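Local coordinates for protein tannase (Lactobacillus plantarum, PDB 3WA7) that hydrolyses ester bonds in tannins as a tannase (EC 3.1.1.20), a serine hydrolase of the alpha/beta-hydrolase superfamily, at residues A[292-296]-A[424-429]. Residues are numbered along the deposited sequence.
Sequences FRDVV and FAIPII. With SO4 (sulfate ion), chain B.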
loop_
_atom_site.group_PDB
_atom_site.type_symbol
_atom_site.label_atom_id
_atom_site.label_comp_id
_atom_site.label_asym_id
_atom_site.label_seq_id
_atom_site.Cartn_x
_atom_site.Cartn_y
_atom_site.Cartn_z
ATOM N N PHE A 292 -19.740 6.267 12.783
ATOM C CA PHE A 292 -18.667 5.906 11.863
ATOM C C PHE A 292 -19.145 6.009 10.419
ATOM O O PHE A 292 -18.400 6.451 9.545
ATOM C CB PHE A 292 -18.154 4.488 12.111
ATOM C CG PHE A 292 -16.995 4.116 11.229
ATOM C CD1 PHE A 292 -15.726 4.643 11.466
ATOM C CD2 PHE A 292 -17.180 3.287 10.130
ATOM C CE1 PHE A 292 -14.660 4.348 10.617
ATOM C CE2 PHE A 292 -16.119 2.986 9.275
ATOM C CZ PHE A 292 -14.860 3.517 9.517
ATOM N N ARG A 293 -20.379 5.590 10.161
ATOM C CA ARG A 293 -20.913 5.672 8.806
ATOM C C ARG A 293 -20.942 7.140 8.375
ATOM O O ARG A 293 -20.658 7.466 7.218
ATOM C CB ARG A 293 -22.325 5.091 8.741
ATOM C CG ARG A 293 -22.902 5.076 7.331
ATOM C CD ARG A 293 -24.335 4.571 7.310
ATOM N NE ARG A 293 -24.870 4.467 5.952
ATOM C CZ ARG A 293 -24.701 3.420 5.150
ATOM N NH1 ARG A 293 -24.009 2.366 5.566
ATOM N NH2 ARG A 293 -25.226 3.424 3.931
ATOM N N ASP A 294 -21.290 8.018 9.313
ATOM C CA ASP A 294 -21.341 9.455 9.043
ATOM C C ASP A 294 -19.993 9.944 8.517
ATOM O O ASP A 294 -19.934 10.788 7.622
ATOM C CB ASP A 294 -21.674 10.238 10.322
ATOM C CG ASP A 294 -23.148 10.184 10.695
ATOM O OD1 ASP A 294 -23.935 9.482 10.024
ATOM O OD2 ASP A 294 -23.519 10.859 11.680
ATOM N N VAL A 295 -18.910 9.417 9.087
ATOM C CA VAL A 295 -17.565 9.810 8.684
ATOM C C VAL A 295 -17.295 9.435 7.236
ATOM O O VAL A 295 -16.760 10.237 6.470
ATOM C CB VAL A 295 -16.495 9.162 9.599
ATOM C CG1 VAL A 295 -15.095 9.500 9.102
ATOM C CG2 VAL A 295 -16.670 9.665 11.023
ATOM N N VAL A 296 -17.663 8.215 6.856
ATOM C CA VAL A 296 -17.459 7.774 5.483
ATOM C C VAL A 296 -18.267 8.671 4.544
ATOM O O VAL A 296 -17.759 9.133 3.526
ATOM C CB VAL A 296 -17.901 6.310 5.292
ATOM C CG1 VAL A 296 -17.686 5.883 3.846
ATOM C CG2 VAL A 296 -17.116 5.410 6.232
ATOM N N PHE A 424 -13.847 1.723 1.775
ATOM C CA PHE A 424 -13.308 3.020 2.167
ATOM C C PHE A 424 -13.008 2.982 3.659
ATOM O O PHE A 424 -12.148 3.709 4.145
ATOM C CB PHE A 424 -14.332 4.124 1.894
ATOM C CG PHE A 424 -14.689 4.273 0.447
ATOM C CD1 PHE A 424 -16.010 4.154 0.026
ATOM C CD2 PHE A 424 -13.700 4.534 -0.498
ATOM C CE1 PHE A 424 -16.343 4.293 -1.323
ATOM C CE2 PHE A 424 -14.019 4.674 -1.845
ATOM C CZ PHE A 424 -15.343 4.555 -2.259
ATOM N N ALA A 425 -13.730 2.127 4.380
ATOM C CA ALA A 425 -13.545 1.996 5.824
ATOM C C ALA A 425 -12.125 1.591 6.197
ATOM O O ALA A 425 -11.613 1.996 7.238
ATOM C CB ALA A 425 -14.532 0.979 6.387
ATOM N N ILE A 426 -11.493 0.785 5.347
ATOM C CA ILE A 426 -10.137 0.316 5.605
ATOM C C ILE A 426 -9.112 1.455 5.729
ATOM O O ILE A 426 -8.428 1.562 6.745
ATOM C CB ILE A 426 -9.708 -0.710 4.521
ATOM C CG1 ILE A 426 -10.530 -1.996 4.685
ATOM C CG2 ILE A 426 -8.219 -1.008 4.621
ATOM C CD1 ILE A 426 -10.343 -2.699 6.032
ATOM N N PRO A 427 -8.980 2.314 4.702
ATOM C CA PRO A 427 -7.998 3.394 4.861
ATOM C C PRO A 427 -8.430 4.412 5.927
ATOM O O PRO A 427 -7.594 5.037 6.580
ATOM C CB PRO A 427 -7.912 4.003 3.459
ATOM C CG PRO A 427 -9.272 3.723 2.880
ATOM C CD PRO A 427 -9.542 2.309 3.341
ATOM N N ILE A 428 -9.736 4.572 6.111
ATOM C CA ILE A 428 -10.227 5.512 7.113
ATOM C C ILE A 428 -9.841 5.049 8.520
ATOM O O ILE A 428 -9.453 5.859 9.361
ATOM C CB ILE A 428 -11.764 5.683 7.007
ATOM C CG1 ILE A 428 -12.102 6.411 5.699
ATOM C CG2 ILE A 428 -12.288 6.469 8.204
ATOM C CD1 ILE A 428 -13.586 6.444 5.367
ATOM N N ILE A 429 -9.940 3.746 8.772
ATOM C CA ILE A 429 -9.575 3.200 10.076
ATOM C C ILE A 429 -8.098 3.470 10.351
ATOM O O ILE A 429 -7.728 3.871 11.454
ATOM C CB ILE A 429 -9.834 1.677 10.143
ATOM C CG1 ILE A 429 -11.341 1.411 10.236
ATOM C CG2 ILE A 429 -9.112 1.075 11.347
ATOM C CD1 ILE A 429 -11.718 -0.056 10.093
HETATM S S SO4 B . -27.107 6.756 3.907
HETATM O O1 SO4 B . -26.457 7.989 3.426
HETATM O O2 SO4 B . -26.827 5.637 2.993
HETATM O O3 SO4 B . -26.606 6.428 5.254
HETATM O O4 SO4 B . -28.567 6.971 3.973
#
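Where a lid-like insertion meets the core of an alpha/beta-hydrolase, the side chains that meet can be wholly apolar, as between segments 292-296 and 424-429. Helices 292-296 and 425-429 approach to 11.0 Å between axes at 102°, a gap wide enough for side chains to fill. Phe292 bridges it: CE2 at its ring edge lies 3.9 Å from Ala425 CB, while CE1 reaches Ile428 CG2 at 4.0 Å and CZ reaches Ile429 CG1 at 4.2 Å. Small Ala425 leaves room for the ring. Ile428 in turn sets CD1 3.8 Å from Val296 CG2 and CG2 4.2 Å from Val295 CG1. Helix 425-436 links the last two strands of the central sheet, 410-414 and 440-444, whereas helix 291-309 belongs to the long segment inserted between strands 199-203 and 410-414. Phe424 offers CB to Val296 CG1 at 4.3 Å, but its ring turns from the contact and touches Leu336 and Leu339 of helix 332-339, near the probable Ser163-His451-Asp419 catalytic triad. Facing elsewhere, Arg293 donates hydrogen bonds from NE to sulfate O3 (2.7 Å) and NH2 to O2 (2.9 Å); the ion is probably from the crystallisation liquor.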